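Local coordinates for structural polyprotein, VP1 (Israeli acute paralysis virus, PDB 5CDD) that is the last segment of the capsid polyprotein and probably acts as a structural jelly-roll subunit of the virus shell, at residues S17-A20 against E21-N24; N38-T41 against L42-F46; T67-T70 against D71-R75; L114-R117 against N118-A121. All coordinates share one frame; numbering follows the deposited sequence.

Contact 1. Residues S17-A20 against E21-N24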
ATOM      1  N   SER A  17      -3.818 -33.380 -40.076  1.00 78.31           N
ATOM      2  CA  SER A  17      -3.178 -32.809 -38.884  1.00 78.79           C
ATOM      3  C   SER A  17      -4.023 -32.080 -37.835  1.00 79.57           C
ATOM      4  O   SER A  17      -5.246 -32.231 -37.782  1.00 79.60           O
ATOM      5  CB  SER A  17      -2.028 -31.894 -39.306  1.00 78.49           C
ATOM      6  OG  SER A  17      -0.933 -32.669 -39.776  1.00 76.90           O
ATOM      7  N   THR A  18      -3.344 -31.304 -36.989  1.00 79.63           N
ATOM      8  CA  THR A  18      -3.995 -30.550 -35.921  1.00 78.96           C
ATOM      9  C   THR A  18      -3.142 -29.324 -35.629  1.00 77.87           C
ATOM     10  O   THR A  18      -2.445 -28.782 -36.503  1.00 77.28           O
ATOM     11  CB  THR A  18      -4.051 -31.358 -34.592  1.00 79.31           C
ATOM     12  OG1 THR A  18      -3.923 -32.761 -34.869  1.00 79.33           O
ATOM     13  CG2 THR A  18      -5.366 -31.094 -33.850  1.00 78.77           C
ATOM     14  N   ASP A  19      -3.228 -28.901 -34.377  1.00 76.04           N
ATOM     15  CA  ASP A  19      -2.436 -27.813 -33.867  1.00 75.25           C
ATOM     16  C   ASP A  19      -1.503 -28.707 -33.065  1.00 72.16           C
ATOM     17  O   ASP A  19      -1.718 -28.939 -31.882  1.00 72.93           O
ATOM     18  CB  ASP A  19      -3.258 -26.921 -32.931  1.00 78.81           C
ATOM     19  CG  ASP A  19      -4.756 -26.971 -33.235  1.00 82.38           C
ATOM     20  OD1 ASP A  19      -5.296 -28.092 -33.418  1.00 84.46           O
ATOM     21  OD2 ASP A  19      -5.404 -25.896 -33.274  1.00 83.52           O
ATOM     22  N   ALA A  20      -0.514 -29.276 -33.740  1.00 67.34           N
ATOM     23  CA  ALA A  20       0.438 -30.145 -33.072  1.00 62.92           C
ATOM     24  C   ALA A  20       0.836 -29.476 -31.770  1.00 60.99           C
ATOM     25  O   ALA A  20       1.269 -30.132 -30.827  1.00 60.51           O
ATOM     26  CB  ALA A  20       1.656 -30.355 -33.946  1.00 62.17           C
ATOM     27  N   GLU A  21       0.663 -28.159 -31.737  1.00 59.22           N
ATOM     28  CA  GLU A  21       0.980 -27.333 -30.582  1.00 57.74           C
ATOM     29  C   GLU A  21      -0.075 -27.490 -29.487  1.00 53.84           C
ATOM     30  O   GLU A  21       0.262 -27.635 -28.313  1.00 53.32           O
ATOM     31  CB  GLU A  21       1.050 -25.870 -31.015  1.00 62.49           C
ATOM     32  CG  GLU A  21       1.450 -25.699 -32.473  1.00 71.15           C
ATOM     33  CD  GLU A  21       1.308 -24.269 -32.953  1.00 76.20           C
ATOM     34  OE1 GLU A  21       0.212 -23.689 -32.773  1.00 79.28           O
ATOM     35  OE2 GLU A  21       2.285 -23.730 -33.517  1.00 77.62           O
ATOM     36  N   THR A  22      -1.348 -27.447 -29.869  1.00 50.33           N
ATOM     37  CA  THR A  22      -2.434 -27.590 -28.902  1.00 46.65           C
ATOM     38  C   THR A  22      -2.318 -28.933 -28.201  1.00 45.08           C
ATOM     39  O   THR A  22      -2.456 -29.021 -26.983  1.00 45.29           O
ATOM     40  CB  THR A  22      -3.819 -27.504 -29.576  1.00 45.93           C
ATOM     41  OG1 THR A  22      -4.005 -26.193 -30.123  1.00 46.68           O
ATOM     42  CG2 THR A  22      -4.920 -27.772 -28.564  1.00 45.16           C
ATOM     43  N   GLN A  23      -2.069 -29.977 -28.979  1.00 43.24           N
ATOM     44  CA  GLN A  23      -1.918 -31.309 -28.423  1.00 41.57           C
ATOM     45  C   GLN A  23      -0.674 -31.396 -27.548  1.00 40.05           C
ATOM     46  O   GLN A  23      -0.703 -32.021 -26.493  1.00 40.19           O
ATOM     47  CB  GLN A  23      -1.855 -32.336 -29.548  1.00 43.57           C
ATOM     48  CG  GLN A  23      -3.226 -32.678 -30.102  1.00 47.71           C
ATOM     49  CD  GLN A  23      -3.168 -33.596 -31.308  1.00 51.62           C
ATOM     50  OE1 GLN A  23      -2.759 -33.187 -32.396  1.00 53.96           O
ATOM     51  NE2 GLN A  23      -3.580 -34.847 -31.120  1.00 52.98           N
ATOM     52  N   ASN A  24       0.417 -30.767 -27.977  1.00 38.42           N
ATOM     53  CA  ASN A  24       1.645 -30.782 -27.185  1.00 37.18           C
ATOM     54  C   ASN A  24       1.403 -30.201 -25.796  1.00 37.22           C
ATOM     55  O   ASN A  24       1.738 -30.824 -24.785  1.00 38.02           O
ATOM     56  CB  ASN A  24       2.755 -29.990 -27.880  1.00 36.50           C
ATOM     57  CG  ASN A  24       3.379 -30.748 -29.032  1.00 36.72           C
ATOM     58  OD1 ASN A  24       4.333 -30.281 -29.652  1.00 35.70           O
ATOM     59  ND2 ASN A  24       2.839 -31.925 -29.329  1.00 39.17           N
TER
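T18 and Q23 meet side chain to side chain at about a right angle, the threonine standing across the end of the glutamine. The T18 hydroxyl OG1 donates to Q23 OE1 at 2.8 Å, approaching from above the amide's carbonyl plane, 41° out of it. Q23 gets there by folding back: its CG lies beside its own backbone N (chi1 -80°), and the chain beyond is extended, so the amide reaches past the first turn to the residues that precede the helix. D19 and T22 are arranged quite differently. They lie alongside each other and point the same way, with T22 OG1 resting 3.3 Å from D19 CG; T22 holds that oxygen on the side of its backbone N, facing D19. This is the N-terminal start of helix 20-31, and D19 occupies the N-cap position, although its carboxylate makes no capping bond. The helix starts with the backbone: Q23 N donates to D19 O at 3.1 Å, while T22 N adds a weak bond to the same oxygen. The D19 carboxylate comes close to D19 of a second copy of this protein, which probably raises the affinity of the pair for a proton. R134 of another structural polyprotein chain packs on Q23.

Contact 2. Residues N38-T41 against L42-F46; sequences NLRT and LLRTF
The guanidinium groups of R40 and R44 stand one helical turn apart, their side chains alongside each other and pointing the same way, with the two planes turned 65° from one another. They do not stack: R44 NH2 lies 3.9 Å from R40 CD, and R40 O approaches the R44 guanidinium obliquely. R40 starts out with CG anti to its backbone N (chi1 -176°) and bends only at chi3, leaving its methylenes beside R44. Each positive group is taken up elsewhere: R40 NE bonds T189 OG1 and R40 NH1 makes a salt bridge to D52 of another structural polyprotein chain, while R44 NH2 donates to F188 O. The other flat group, the N38 amide, receives R40 N on OD1 at 2.7 Å, in the carbonyl plane. On the apolar side L39 CD2 touches L42 CD1 at 3.9 Å, and both leucines lean on helix 77-82. Backbone bonds tie the turns together three residues apart: L42 N to L39 O at 3.0 Å, L43 N to R40 O at 2.9 Å and R44 N to T41 O. The pattern is that of a short 3-10 helix, opened by an Asx turn at N38, in the run leading into strand 47-55.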
ATOM      1  N   ASN A  38      13.553 -22.850 -24.296  1.00 27.72           N
ATOM      2  CA  ASN A  38      14.845 -22.289 -24.665  1.00 26.41           C
ATOM      3  C   ASN A  38      15.967 -22.975 -23.896  1.00 26.53           C
ATOM      4  O   ASN A  38      15.944 -23.038 -22.667  1.00 26.52           O
ATOM      5  CB  ASN A  38      14.859 -20.786 -24.387  1.00 25.98           C
ATOM      6  CG  ASN A  38      16.022 -20.082 -25.050  1.00 27.35           C
ATOM      7  OD1 ASN A  38      17.183 -20.325 -24.718  1.00 27.88           O
ATOM      8  ND2 ASN A  38      15.717 -19.204 -26.000  1.00 26.26           N
ATOM      9  N   LEU A  39      16.950 -23.489 -24.629  1.00 26.37           N
ATOM     10  CA  LEU A  39      18.081 -24.182 -24.022  1.00 25.55           C
ATOM     11  C   LEU A  39      18.945 -23.284 -23.140  1.00 25.39           C
ATOM     12  O   LEU A  39      19.707 -23.778 -22.314  1.00 25.81           O
ATOM     13  CB  LEU A  39      18.947 -24.829 -25.108  1.00 24.38           C
ATOM     14  CG  LEU A  39      18.269 -25.927 -25.933  1.00 24.44           C
ATOM     15  CD1 LEU A  39      19.186 -26.356 -27.062  1.00 23.24           C
ATOM     16  CD2 LEU A  39      17.917 -27.105 -25.037  1.00 23.19           C
ATOM     17  N   ARG A  40      18.828 -21.970 -23.304  1.00 25.02           N
ATOM     18  CA  ARG A  40      19.627 -21.067 -22.492  1.00 24.81           C
ATOM     19  C   ARG A  40      19.224 -21.176 -21.029  1.00 25.59           C
ATOM     20  O   ARG A  40      20.014 -20.884 -20.139  1.00 24.87           O
ATOM     21  CB  ARG A  40      19.472 -19.625 -22.966  1.00 23.63           C
ATOM     22  CG  ARG A  40      20.364 -18.665 -22.212  1.00 25.03           C
ATOM     23  CD  ARG A  40      20.234 -17.231 -22.720  1.00 24.92           C
ATOM     24  NE  ARG A  40      20.647 -17.081 -24.111  1.00 24.66           N
ATOM     25  CZ  ARG A  40      19.814 -17.021 -25.141  1.00 26.11           C
ATOM     26  NH1 ARG A  40      18.514 -17.092 -24.935  1.00 26.05           N
ATOM     27  NH2 ARG A  40      20.285 -16.905 -26.375  1.00 26.00           N
ATOM     28  N   THR A  41      17.988 -21.602 -20.787  1.00 27.20           N
ATOM     29  CA  THR A  41      17.495 -21.752 -19.428  1.00 26.96           C
ATOM     30  C   THR A  41      18.278 -22.836 -18.702  1.00 27.29           C
ATOM     31  O   THR A  41      18.324 -22.860 -17.477  1.00 29.14           O
ATOM     32  CB  THR A  41      16.000 -22.120 -19.399  1.00 26.01           C
ATOM     33  OG1 THR A  41      15.808 -23.408 -19.992  1.00 28.83           O
ATOM     34  CG2 THR A  41      15.177 -21.085 -20.161  1.00 23.04           C
ATOM     35  N   LEU A  42      18.905 -23.729 -19.460  1.00 26.89           N
ATOM     36  CA  LEU A  42      19.678 -24.810 -18.867  1.00 26.02           C
ATOM     37  C   LEU A  42      21.065 -24.322 -18.508  1.00 26.65           C
ATOM     38  O   LEU A  42      21.878 -25.071 -17.978  1.00 28.24           O
ATOM     39  CB  LEU A  42      19.760 -25.998 -19.827  1.00 24.24           C
ATOM     40  CG  LEU A  42      18.401 -26.583 -20.230  1.00 23.28           C
ATOM     41  CD1 LEU A  42      18.611 -27.729 -21.200  1.00 24.45           C
ATOM     42  CD2 LEU A  42      17.646 -27.066 -18.997  1.00 21.25           C
ATOM     43  N   LEU A  43      21.328 -23.054 -18.808  1.00 27.10           N
ATOM     44  CA  LEU A  43      22.609 -22.439 -18.486  1.00 26.47           C
ATOM     45  C   LEU A  43      22.416 -21.626 -17.208  1.00 27.10           C
ATOM     46  O   LEU A  43      23.305 -20.886 -16.779  1.00 28.46           O
ATOM     47  CB  LEU A  43      23.080 -21.529 -19.624  1.00 25.51           C
ATOM     48  CG  LEU A  43      23.426 -22.194 -20.957  1.00 24.43           C
ATOM     49  CD1 LEU A  43      23.882 -21.140 -21.947  1.00 22.31           C
ATOM     50  CD2 LEU A  43      24.513 -23.232 -20.748  1.00 24.00           C
ATOM     51  N   ARG A  44      21.231 -21.767 -16.618  1.00 26.42           N
ATOM     52  CA  ARG A  44      20.879 -21.084 -15.378  1.00 26.52           C
ATOM     53  C   ARG A  44      20.731 -22.152 -14.301  1.00 27.37           C
ATOM     54  O   ARG A  44      21.011 -21.918 -13.125  1.00 28.59           O
ATOM     55  CB  ARG A  44      19.564 -20.318 -15.544  1.00 25.79           C
ATOM     56  CG  ARG A  44      19.620 -19.224 -16.597  1.00 26.55           C
ATOM     57  CD  ARG A  44      20.541 -18.088 -16.175  1.00 26.82           C
ATOM     58  NE  ARG A  44      20.707 -17.101 -17.238  1.00 28.35           N
ATOM     59  CZ  ARG A  44      21.489 -17.266 -18.300  1.00 27.00           C
ATOM     60  NH1 ARG A  44      22.190 -18.381 -18.445  1.00 26.42           N
ATOM     61  NH2 ARG A  44      21.565 -16.318 -19.224  1.00 25.90           N
ATOM     62  N   THR A  45      20.286 -23.331 -14.722  1.00 27.10           N
ATOM     63  CA  THR A  45      20.119 -24.463 -13.820  1.00 27.08           C
ATOM     64  C   THR A  45      21.503 -25.010 -13.483  1.00 27.36           C
ATOM     65  O   THR A  45      22.358 -25.120 -14.361  1.00 29.43           O
ATOM     66  CB  THR A  45      19.322 -25.600 -14.484  1.00 25.82           C
ATOM     67  OG1 THR A  45      19.986 -26.003 -15.688  1.00 25.96           O
ATOM     68  CG2 THR A  45      17.917 -25.148 -14.818  1.00 24.90           C
ATOM     69  N   PHE A  46      21.725 -25.348 -12.218  1.00 27.00           N
ATOM     70  CA  PHE A  46      23.014 -25.887 -11.804  1.00 26.23           C
ATOM     71  C   PHE A  46      23.061 -27.395 -11.969  1.00 26.62           C
ATOM     72  O   PHE A  46      22.065 -28.086 -11.751  1.00 28.56           O
ATOM     73  CB  PHE A  46      23.314 -25.531 -10.347  1.00 26.03           C
ATOM     74  CG  PHE A  46      23.758 -24.111 -10.147  1.00 25.33           C
ATOM     75  CD1 PHE A  46      22.854 -23.061 -10.251  1.00 25.72           C
ATOM     76  CD2 PHE A  46      25.090 -23.823  -9.866  1.00 23.67           C
ATOM     77  CE1 PHE A  46      23.269 -21.742 -10.078  1.00 25.10           C
ATOM     78  CE2 PHE A  46      25.514 -22.511  -9.693  1.00 25.23           C
ATOM     79  CZ  PHE A  46      24.602 -21.468  -9.799  1.00 24.73           C
TER

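Contact 3. Residues T67-T70 against D71-R75; sequences TNTT and DAQGR
T67 O is gripped twice: D71 N donates to it at 2.8 Å, and the T70 hydroxyl OG1 joins from 3.3 Å, tilted from the carbonyl plane. T70 can do this because its OG1 sits between its own backbone N and carbonyl carbon (chi1 67°), a setting that turns the oxygen back onto the preceding turn of helix. That satisfies a buried hydroxyl inside the helix itself. Two residues on, T69 O is likewise shared. A72 N reaches it at 3.0 Å and Q73 N at 3.3 Å, so a three-residue and a four-residue bond meet on one oxygen as the helix runs out.

Among the side chains, D71 and T67 cross at a slant, and the carboxylate of D71 passes on to R182, to which OD1 makes a salt bridge. Q73 lays its CG 3.3 Å from T69 O, and its extended chain brings NE2 to 4.1 Å from the T69 methyl CG2. That amide nitrogen is held by E294 of another structural polyprotein chain. G74 then leaves the helix with a positive phi of 84°, a value that glycine takes easily.

Helix 64-73 lies against the sheet here, T70 touching I49 of strand 47-55 and R182 of strand 176-184, while S79 OG of helix 77-82 bonds T70 O and D71 O at its closing turn.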
ATOM      1  N   THR A  67      37.961 -27.148 -14.801  1.00 35.14           N
ATOM      2  CA  THR A  67      37.153 -26.707 -15.928  1.00 35.07           C
ATOM      3  C   THR A  67      37.615 -27.203 -17.295  1.00 35.71           C
ATOM      4  O   THR A  67      36.797 -27.645 -18.100  1.00 35.21           O
ATOM      5  CB  THR A  67      37.067 -25.162 -15.933  1.00 35.54           C
ATOM      6  OG1 THR A  67      35.897 -24.757 -15.213  1.00 36.34           O
ATOM      7  CG2 THR A  67      37.027 -24.607 -17.346  1.00 36.48           C
ATOM      8  N   ASN A  68      38.915 -27.129 -17.563  1.00 36.61           N
ATOM      9  CA  ASN A  68      39.433 -27.578 -18.851  1.00 37.19           C
ATOM     10  C   ASN A  68      38.990 -29.002 -19.162  1.00 37.97           C
ATOM     11  O   ASN A  68      38.634 -29.317 -20.298  1.00 39.14           O
ATOM     12  CB  ASN A  68      40.960 -27.499 -18.883  1.00 36.88           C
ATOM     13  CG  ASN A  68      41.472 -26.075 -18.812  1.00 38.20           C
ATOM     14  OD1 ASN A  68      40.931 -25.174 -19.453  1.00 39.05           O
ATOM     15  ND2 ASN A  68      42.533 -25.867 -18.041  1.00 40.16           N
ATOM     16  N   THR A  69      39.008 -29.856 -18.145  1.00 37.67           N
ATOM     17  CA  THR A  69      38.610 -31.247 -18.313  1.00 36.47           C
ATOM     18  C   THR A  69      37.101 -31.391 -18.488  1.00 36.52           C
ATOM     19  O   THR A  69      36.631 -31.922 -19.494  1.00 37.06           O
ATOM     20  CB  THR A  69      39.044 -32.093 -17.101  1.00 35.78           C
ATOM     21  OG1 THR A  69      40.458 -31.967 -16.915  1.00 36.19           O
ATOM     22  CG2 THR A  69      38.694 -33.555 -17.323  1.00 35.24           C
ATOM     23  N   THR A  70      36.344 -30.906 -17.509  1.00 36.19           N
ATOM     24  CA  THR A  70      34.891 -31.002 -17.552  1.00 36.53           C
ATOM     25  C   THR A  70      34.255 -30.346 -18.777  1.00 37.11           C
ATOM     26  O   THR A  70      33.177 -30.756 -19.205  1.00 39.03           O
ATOM     27  CB  THR A  70      34.253 -30.402 -16.279  1.00 36.10           C
ATOM     28  OG1 THR A  70      34.478 -28.989 -16.241  1.00 36.60           O
ATOM     29  CG2 THR A  70      34.859 -31.038 -15.037  1.00 34.10           C
ATOM     30  N   ASP A  71      34.910 -29.335 -19.341  1.00 37.30           N
ATOM     31  CA  ASP A  71      34.366 -28.663 -20.520  1.00 37.88           C
ATOM     32  C   ASP A  71      34.391 -29.570 -21.740  1.00 37.65           C
ATOM     33  O   ASP A  71      33.589 -29.408 -22.660  1.00 38.10           O
ATOM     34  CB  ASP A  71      35.157 -27.397 -20.857  1.00 40.73           C
ATOM     35  CG  ASP A  71      34.786 -26.221 -19.982  1.00 43.87           C
ATOM     36  OD1 ASP A  71      33.586 -26.056 -19.679  1.00 45.53           O
ATOM     37  OD2 ASP A  71      35.697 -25.449 -19.616  1.00 45.49           O
ATOM     38  N   ALA A  72      35.318 -30.520 -21.747  1.00 36.41           N
ATOM     39  CA  ALA A  72      35.456 -31.432 -22.871  1.00 36.13           C
ATOM     40  C   ALA A  72      34.574 -32.671 -22.764  1.00 36.27           C
ATOM     41  O   ALA A  72      34.112 -33.196 -23.777  1.00 36.45           O
ATOM     42  CB  ALA A  72      36.912 -31.843 -23.016  1.00 35.33           C
ATOM     43  N   GLN A  73      34.341 -33.130 -21.538  1.00 36.21           N
ATOM     44  CA  GLN A  73      33.537 -34.326 -21.300  1.00 36.36           C
ATOM     45  C   GLN A  73      32.117 -34.246 -21.839  1.00 35.86           C
ATOM     46  O   GLN A  73      31.627 -35.192 -22.457  1.00 36.37           O
ATOM     47  CB  GLN A  73      33.491 -34.637 -19.806  1.00 37.80           C
ATOM     48  CG  GLN A  73      34.859 -34.723 -19.164  1.00 42.24           C
ATOM     49  CD  GLN A  73      34.799 -35.274 -17.759  1.00 45.51           C
ATOM     50  OE1 GLN A  73      34.002 -34.822 -16.936  1.00 47.68           O
ATOM     51  NE2 GLN A  73      35.651 -36.255 -17.472  1.00 46.49           N
ATOM     52  N   GLY A  74      31.454 -33.122 -21.596  1.00 35.74           N
ATOM     53  CA  GLY A  74      30.092 -32.958 -22.072  1.00 34.09           C
ATOM     54  C   GLY A  74      29.072 -33.576 -21.137  1.00 33.67           C
ATOM     55  O   GLY A  74      27.997 -33.990 -21.572  1.00 32.33           O
ATOM     56  N   ARG A  75      29.404 -33.636 -19.849  1.00 34.22           N
ATOM     57  CA  ARG A  75      28.502 -34.205 -18.855  1.00 34.96           C
ATOM     58  C   ARG A  75      27.408 -33.220 -18.446  1.00 35.16           C
ATOM     59  O   ARG A  75      26.224 -33.553 -18.499  1.00 36.21           O
ATOM     60  CB  ARG A  75      29.276 -34.649 -17.609  1.00 36.67           C
ATOM     61  CG  ARG A  75      28.387 -35.281 -16.547  1.00 37.41           C
ATOM     62  CD  ARG A  75      29.124 -35.527 -15.242  1.00 40.10           C
ATOM     63  NE  ARG A  75      28.206 -35.960 -14.189  1.00 43.33           N
ATOM     64  CZ  ARG A  75      28.547 -36.127 -12.914  1.00 44.10           C
ATOM     65  NH1 ARG A  75      29.793 -35.898 -12.520  1.00 44.87           N
ATOM     66  NH2 ARG A  75      27.638 -36.514 -12.029  1.00 43.31           N
TER

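Contact 4. Residues L114-R117 against N118-A121; sequences LMPR and NYSA
The chain reverses in a type II beta turn from P116 to Y119, closed by Y119 N donating to P116 O at 3.1 Å, with N118 in the positive-phi position (73°). Of the two side chains at the ends of the turn, P116 puts its CB over one face of the Y119 ring. P116 CB stands 3.4 Å from the ring centroid and 14° off its normal, a CH-pi contact over the centre of the face, while P116 CG comes within 3.9 Å of Y119 CE2. M115 and Y119 run past one another antiparallel. M115 CG lies between its backbone N and carbonyl carbon (chi1 72°), and two further bends curl M115 SD to 4.0 Å from Y119 CB and M115 CE to 3.8 Å from A121 N. Round the outer corner, R117 CG packs 3.5 Å from N118 ND2, but the polar ends part company: R117 NE makes a salt bridge with D165, and N118 ND2 donates to D161 O. The backbone of R117 also pairs with G163 and D165. This is the turn that ends strand 110-116 of the four-stranded antiparallel sheet and starts the connection to strand 131-133, its antiparallel neighbour in the same sheet, beside the loop before strand 166-172, consistent with an E-F loop of the viral capsid jelly roll.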
ATOM      1  N   LEU A 114      39.466 -13.781  -8.054  1.00 29.23           N
ATOM      2  CA  LEU A 114      39.385 -13.657  -9.500  1.00 29.98           C
ATOM      3  C   LEU A 114      40.797 -13.831 -10.033  1.00 31.80           C
ATOM      4  O   LEU A 114      41.774 -13.689  -9.295  1.00 31.38           O
ATOM      5  CB  LEU A 114      38.870 -12.276  -9.913  1.00 28.05           C
ATOM      6  CG  LEU A 114      37.378 -11.967  -9.828  1.00 27.08           C
ATOM      7  CD1 LEU A 114      37.145 -10.535 -10.277  1.00 25.71           C
ATOM      8  CD2 LEU A 114      36.594 -12.930 -10.706  1.00 25.75           C
ATOM      9  N   MET A 115      40.902 -14.141 -11.318  1.00 33.71           N
ATOM     10  CA  MET A 115      42.198 -14.301 -11.949  1.00 35.49           C
ATOM     11  C   MET A 115      41.998 -14.486 -13.440  1.00 33.44           C
ATOM     12  O   MET A 115      41.085 -15.183 -13.871  1.00 33.93           O
ATOM     13  CB  MET A 115      42.950 -15.489 -11.348  1.00 40.24           C
ATOM     14  CG  MET A 115      42.416 -16.840 -11.737  1.00 48.14           C
ATOM     15  SD  MET A 115      43.715 -17.720 -12.601  1.00 63.04           S
ATOM     16  CE  MET A 115      44.849 -18.067 -11.251  1.00 59.00           C
ATOM     17  N   PRO A 116      42.843 -13.837 -14.252  1.00 31.65           N
ATOM     18  CA  PRO A 116      42.763 -13.924 -15.709  1.00 30.68           C
ATOM     19  C   PRO A 116      42.695 -15.371 -16.166  1.00 30.75           C
ATOM     20  O   PRO A 116      43.465 -16.212 -15.712  1.00 31.06           O
ATOM     21  CB  PRO A 116      44.042 -13.233 -16.155  1.00 31.13           C
ATOM     22  CG  PRO A 116      44.235 -12.182 -15.096  1.00 30.28           C
ATOM     23  CD  PRO A 116      43.961 -12.972 -13.838  1.00 30.61           C
ATOM     24  N   ARG A 117      41.767 -15.654 -17.069  1.00 31.22           N
ATOM     25  CA  ARG A 117      41.596 -17.004 -17.575  1.00 32.28           C
ATOM     26  C   ARG A 117      42.902 -17.573 -18.111  1.00 34.05           C
ATOM     27  O   ARG A 117      43.609 -16.925 -18.880  1.00 34.98           O
ATOM     28  CB  ARG A 117      40.531 -17.018 -18.668  1.00 31.01           C
ATOM     29  CG  ARG A 117      40.159 -18.402 -19.156  1.00 31.23           C
ATOM     30  CD  ARG A 117      38.894 -18.344 -19.985  1.00 33.03           C
ATOM     31  NE  ARG A 117      37.757 -17.917 -19.181  1.00 34.79           N
ATOM     32  CZ  ARG A 117      37.259 -18.620 -18.169  1.00 37.12           C
ATOM     33  NH1 ARG A 117      37.801 -19.786 -17.845  1.00 38.20           N
ATOM     34  NH2 ARG A 117      36.224 -18.160 -17.479  1.00 37.17           N
ATOM     35  N   ASN A 118      43.216 -18.789 -17.677  1.00 36.02           N
ATOM     36  CA  ASN A 118      44.418 -19.504 -18.087  1.00 35.94           C
ATOM     37  C   ASN A 118      45.730 -19.001 -17.502  1.00 36.35           C
ATOM     38  O   ASN A 118      46.801 -19.289 -18.032  1.00 38.09           O
ATOM     39  CB  ASN A 118      44.513 -19.552 -19.609  1.00 35.15           C
ATOM     40  CG  ASN A 118      43.379 -20.337 -20.231  1.00 36.84           C
ATOM     41  OD1 ASN A 118      43.127 -21.487 -19.865  1.00 36.94           O
ATOM     42  ND2 ASN A 118      42.685 -19.720 -21.177  1.00 37.45           N
ATOM     43  N   TYR A 119      45.643 -18.244 -16.416  1.00 36.13           N
ATOM     44  CA  TYR A 119      46.831 -17.751 -15.729  1.00 35.30           C
ATOM     45  C   TYR A 119      47.113 -18.802 -14.662  1.00 36.43           C
ATOM     46  O   TYR A 119      46.222 -19.574 -14.303  1.00 36.75           O
ATOM     47  CB  TYR A 119      46.543 -16.415 -15.042  1.00 34.17           C
ATOM     48  CG  TYR A 119      46.987 -15.181 -15.797  1.00 33.20           C
ATOM     49  CD1 TYR A 119      46.702 -15.019 -17.153  1.00 33.68           C
ATOM     50  CD2 TYR A 119      47.642 -14.141 -15.134  1.00 32.04           C
ATOM     51  CE1 TYR A 119      47.056 -13.847 -17.831  1.00 32.93           C
ATOM     52  CE2 TYR A 119      47.999 -12.968 -15.798  1.00 32.61           C
ATOM     53  CZ  TYR A 119      47.703 -12.825 -17.143  1.00 33.31           C
ATOM     54  OH  TYR A 119      48.045 -11.656 -17.791  1.00 31.97           O
ATOM     55  N   SER A 120      48.340 -18.852 -14.160  1.00 37.10           N
ATOM     56  CA  SER A 120      48.662 -19.818 -13.116  1.00 37.84           C
ATOM     57  C   SER A 120      48.635 -19.101 -11.772  1.00 38.30           C
ATOM     58  O   SER A 120      48.963 -17.920 -11.679  1.00 38.28           O
ATOM     59  CB  SER A 120      50.032 -20.453 -13.360  1.00 37.62           C
ATOM     60  OG  SER A 120      51.046 -19.473 -13.450  1.00 41.98           O
ATOM     61  N   ALA A 121      48.232 -19.819 -10.732  1.00 40.27           N
ATOM     62  CA  ALA A 121      48.134 -19.250  -9.395  1.00 41.55           C
ATOM     63  C   ALA A 121      49.360 -18.451  -8.962  1.00 43.34           C
ATOM     64  O   ALA A 121      49.249 -17.514  -8.171  1.00 44.26           O
ATOM     65  CB  ALA A 121      47.859 -20.356  -8.387  1.00 40.77           C
TER

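Overall arrangement
Contacts 2, 3 and 4 belong to the globular body, whereas contact 1 lies on the N-terminal extension, about 35 Å from the centre of the chain and 51 Å, centre to centre, from contact 4 on the opposite side. Contacts 2 and 3 have centres 17 Å apart and do not touch, but share neighbours: helix 77-82 packs against the leucines of 38-46 and bonds the end of 67-75, and strand 176-184 hydrogen-bonds the backbone of L43 at G184 and gives D71 a salt bridge from R182. Contact 4 comes closest to contact 3, nearest atoms about 4 Å apart. All four also meet other chains of the assembly, so these local turns sit at subunit boundaries.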